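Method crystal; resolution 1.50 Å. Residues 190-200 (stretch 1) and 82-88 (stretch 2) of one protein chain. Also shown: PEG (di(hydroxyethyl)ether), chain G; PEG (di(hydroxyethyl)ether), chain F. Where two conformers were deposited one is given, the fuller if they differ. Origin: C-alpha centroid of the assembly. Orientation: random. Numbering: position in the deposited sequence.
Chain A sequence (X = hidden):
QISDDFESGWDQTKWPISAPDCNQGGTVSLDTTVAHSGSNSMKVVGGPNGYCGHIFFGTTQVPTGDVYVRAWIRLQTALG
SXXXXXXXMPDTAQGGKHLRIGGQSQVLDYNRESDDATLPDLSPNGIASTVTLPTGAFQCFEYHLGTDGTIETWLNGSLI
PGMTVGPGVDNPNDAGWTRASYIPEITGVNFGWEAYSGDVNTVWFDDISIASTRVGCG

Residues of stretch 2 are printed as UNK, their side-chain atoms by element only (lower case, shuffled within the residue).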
# COMPACT_ATOMS: atom_id res chain seq x y z
N ASN A 190 -5.67 -3.66 -3.15
CA ASN A 190 -5.93 -2.67 -4.19
C ASN A 190 -4.81 -1.65 -4.21
O ASN A 190 -4.37 -1.19 -3.15
CB ASN A 190 -7.28 -1.97 -3.98
CG ASN A 190 -8.43 -2.96 -3.89
OD1 ASN A 190 -9.03 -3.29 -4.90
ND2 ASN A 190 -8.72 -3.46 -2.69
N PHE A 191 -4.40 -1.26 -5.42
CA PHE A 191 -3.25 -0.39 -5.64
C PHE A 191 -3.75 0.85 -6.36
O PHE A 191 -4.48 0.73 -7.34
CB PHE A 191 -2.26 -1.13 -6.55
CG PHE A 191 -1.81 -2.46 -5.99
CD1 PHE A 191 -0.71 -2.52 -5.15
CD2 PHE A 191 -2.48 -3.63 -6.30
CE1 PHE A 191 -0.27 -3.75 -4.63
CE2 PHE A 191 -2.07 -4.87 -5.78
CZ PHE A 191 -0.96 -4.92 -4.94
N GLY A 192 -3.38 2.04 -5.91
CA GLY A 192 -3.85 3.25 -6.57
C GLY A 192 -3.52 4.49 -5.78
O GLY A 192 -2.41 4.63 -5.29
N TRP A 193 -4.48 5.43 -5.70
CA TRP A 193 -4.23 6.71 -5.05
C TRP A 193 -5.52 7.22 -4.43
O TRP A 193 -6.56 7.20 -5.10
CB TRP A 193 -3.69 7.75 -6.05
CG TRP A 193 -3.29 9.02 -5.37
CD1 TRP A 193 -4.01 10.19 -5.31
CD2 TRP A 193 -2.09 9.25 -4.62
NE1 TRP A 193 -3.32 11.13 -4.57
CE2 TRP A 193 -2.14 10.58 -4.14
CE3 TRP A 193 -0.97 8.46 -4.32
CZ2 TRP A 193 -1.11 11.14 -3.37
CZ3 TRP A 193 0.06 9.02 -3.55
CH2 TRP A 193 -0.03 10.35 -3.09
N GLU A 194 -5.44 7.72 -3.20
CA GLU A 194 -6.60 8.30 -2.49
C GLU A 194 -6.09 9.37 -1.54
O GLU A 194 -5.18 9.12 -0.75
CB GLU A 194 -7.34 7.21 -1.72
CG GLU A 194 -8.56 7.66 -0.94
CD GLU A 194 -9.24 6.47 -0.29
OE1 GLU A 194 -9.99 5.75 -0.98
OE2 GLU A 194 -9.00 6.25 0.92
N ALA A 195 -6.69 10.56 -1.59
CA ALA A 195 -6.32 11.63 -0.66
C ALA A 195 -7.53 12.50 -0.37
O ALA A 195 -8.07 13.12 -1.29
CB ALA A 195 -5.19 12.47 -1.23
N TYR A 196 -7.90 12.57 0.90
CA TYR A 196 -9.01 13.43 1.33
C TYR A 196 -8.74 14.91 1.08
O TYR A 196 -9.67 15.67 0.78
CB TYR A 196 -9.40 13.16 2.79
CG TYR A 196 -10.55 12.19 2.95
CD1 TYR A 196 -11.87 12.56 2.59
CD2 TYR A 196 -10.35 10.90 3.45
CE1 TYR A 196 -12.94 11.66 2.73
CE2 TYR A 196 -11.41 10.01 3.61
CZ TYR A 196 -12.70 10.39 3.25
OH TYR A 196 -13.76 9.49 3.39
N SER A 197 -7.47 15.32 1.18
CA SER A 197 -7.05 16.70 0.91
C SER A 197 -7.11 17.07 -0.57
O SER A 197 -7.00 18.25 -0.93
CB SER A 197 -5.63 16.94 1.40
OG SER A 197 -4.72 16.13 0.65
N GLY A 198 -7.26 16.07 -1.43
CA GLY A 198 -7.27 16.29 -2.87
C GLY A 198 -5.89 16.32 -3.50
O GLY A 198 -5.76 16.64 -4.69
N ASP A 199 -4.86 16.00 -2.70
CA ASP A 199 -3.48 15.82 -3.19
C ASP A 199 -3.50 14.93 -4.41
O ASP A 199 -4.11 13.84 -4.38
CB ASP A 199 -2.58 15.15 -2.12
CG ASP A 199 -2.08 16.13 -1.07
OD1 ASP A 199 -2.61 17.26 -0.98
OD2 ASP A 199 -1.13 15.76 -0.34
N VAL A 200 -2.89 15.40 -5.49
CA VAL A 200 -2.79 14.58 -6.69
C VAL A 200 -1.39 14.03 -6.84
O VAL A 200 -0.40 14.65 -6.45
CB VAL A 200 -3.23 15.31 -8.00
CG1 VAL A 200 -4.73 15.56 -7.99
CG2 VAL A 200 -2.43 16.60 -8.22
N UNK A 82 0.32 15.78 4.19
CA UNK A 82 -1.06 15.27 4.25
C UNK A 82 -1.15 13.75 4.19
O UNK A 82 -0.28 13.07 3.65
c UNK A 82 -1.94 15.89 3.15
c UNK A 82 -2.08 17.41 3.27
n UNK A 82 -2.41 18.05 2.16
o UNK A 82 -1.88 17.99 4.34
N UNK A 83 -2.22 13.24 4.76
CA UNK A 83 -2.54 11.83 4.77
C UNK A 83 -2.98 11.39 3.38
O UNK A 83 -3.99 11.85 2.84
c UNK A 83 -5.43 8.56 6.59
n UNK A 83 -5.24 9.86 6.65
c UNK A 83 -3.63 9.03 5.43
c UNK A 83 -3.62 11.60 5.83
n UNK A 83 -4.47 8.03 5.85
c UNK A 83 -4.10 10.19 5.94
N UNK A 84 -2.18 10.51 2.77
CA UNK A 84 -2.51 9.94 1.46
C UNK A 84 -2.43 8.42 1.55
O UNK A 84 -1.83 7.89 2.48
c UNK A 84 -1.59 10.45 0.31
c UNK A 84 -0.13 10.01 0.52
c UNK A 84 -1.69 11.95 0.16
N UNK A 85 -3.00 7.74 0.56
CA UNK A 85 -3.10 6.28 0.58
C UNK A 85 -2.80 5.74 -0.82
O UNK A 85 -3.32 6.27 -1.80
c UNK A 85 -4.53 5.87 1.00
c UNK A 85 -4.78 4.39 0.82
o UNK A 85 -4.72 6.21 2.39
N UNK A 86 -1.97 4.71 -0.92
CA UNK A 86 -1.75 4.08 -2.23
C UNK A 86 -2.05 2.57 -2.28
O UNK A 86 -2.06 1.97 -3.37
c UNK A 86 1.39 4.90 -1.11
c UNK A 86 2.97 3.20 -0.45
c UNK A 86 0.79 4.00 -2.00
c UNK A 86 -0.37 4.43 -2.83
c UNK A 86 2.39 2.30 -1.32
c UNK A 86 1.30 2.70 -2.09
c UNK A 86 2.47 4.50 -0.34
N UNK A 87 -2.27 1.95 -1.12
CA UNK A 87 -2.77 0.57 -1.09
C UNK A 87 -3.90 0.48 -0.07
O UNK A 87 -3.78 0.98 1.04
c UNK A 87 -2.24 -1.86 -0.47
c UNK A 87 -1.65 -0.46 -0.74
c UNK A 87 0.68 -1.25 -1.47
c UNK A 87 -0.62 -0.54 -1.86
N UNK A 88 -5.02 -0.11 -0.48
CA UNK A 88 -6.14 -0.40 0.44
C UNK A 88 -6.47 -1.88 0.45
O UNK A 88 -6.50 -2.54 -0.60
c UNK A 88 -8.09 0.17 -1.16
c UNK A 88 -7.08 1.96 0.33
c UNK A 88 -7.42 0.48 0.19
c UNK A 88 -9.42 0.90 -1.38
C1 PEG G . -6.49 9.43 2.49
O1 PEG G . -6.71 10.78 2.93
C2 PEG G . -7.54 8.49 3.06
O2 PEG G . -7.24 7.15 2.62
C1 PEG F . -11.16 -5.83 -4.98
O1 PEG F . -10.99 -6.71 -6.09
C2 PEG F . -10.17 -6.20 -3.89
O2 PEG F . -10.64 -5.72 -2.64
O HOH W 1 0.75 16.95 1.54

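Position 82 carries four side-chain atoms: two carbons in line, the second bearing one oxygen and one nitrogen. The nitrogen lies 3.2 Å from OD1 of Asp-199, to which it donates a hydrogen bond. A planar amide with a single carbon before it is asparagine, and Asn-82 suits the spot because its ND2 can donate a hydrogen bond to a carboxylate. A water links the same pair, accepting from Asn-82 N and donating to Asp-199 OD2, each at 2.9 Å.

At position 83 one carbon leads to a five-membered ring of three carbons and two nitrogens, which makes no close contact with stretch 1. This is histidine. PEG O1 of chain G sits over one ring face and donates to His-83 O at 2.9 Å, while accepting from Tyr-196 N at 3.0 Å; a backbone oxygen and a ring face do not by themselves explain the choice of histidine.

Position 84 has three carbons, forked at the first, and points toward stretch 1, one methyl carbon lying 3.6 Å from Trp-193 CH2. This is valine, short and branched enough to fill the space beside the indole. The methyl in question is CG2; Val-84 CG1 lies 3.8 Å from Ala-195 CB.

Position 85 forks likewise, but into one oxygen and one carbon; its CB is 4.1 Å from Glu-194 CB, on the same sheet face. It is threonine. The branched residue suits a strand, and Thr-85 OG1 donates at 2.7 Å to PEG O2 of chain G, which also lies 2.6 Å from Glu-194 OE2.

Position 86 shows one carbon and a six-carbon ring with no oxygen. The ring leads away from stretch 1, leaving CB 4.3 Å from Trp-193 CE3. It is phenylalanine, an apolar ring suited to burial; the backbone does more, Phe-86 O accepting from Gly-192 N at 2.9 Å.

Position 87 has four carbons, forked at the first with one arm two carbons long; the first carbon of that arm lies 3.8 Å from Phe-191 CD1. This is isoleucine, and Ile-87 CG1 makes the contact.

Position 88 has the same four-carbon fork on the opposite sheet face, its longer arm beginning 3.6 Å from Asn-190 CB. It is Ile-88; beta-branched, apolar chains fit both buried strand sites.

The contact is an antiparallel pairing broken by a bulge. Asn-190 and Ile-88 exchange backbone hydrogen bonds, as do Glu-194 and Thr-85, but the register shifts by one between Phe-191 and Glu-194, where the chains turn a corner at Gly-192 and Phe-86. Asn-190 ND2 adds a bond to Ile-88 O at 3.2 Å. Apolar packing supports this ladder, and the Asn-82 to Asp-199 bond ties its loop end.

Stretch 2 82-88: NHVTFII
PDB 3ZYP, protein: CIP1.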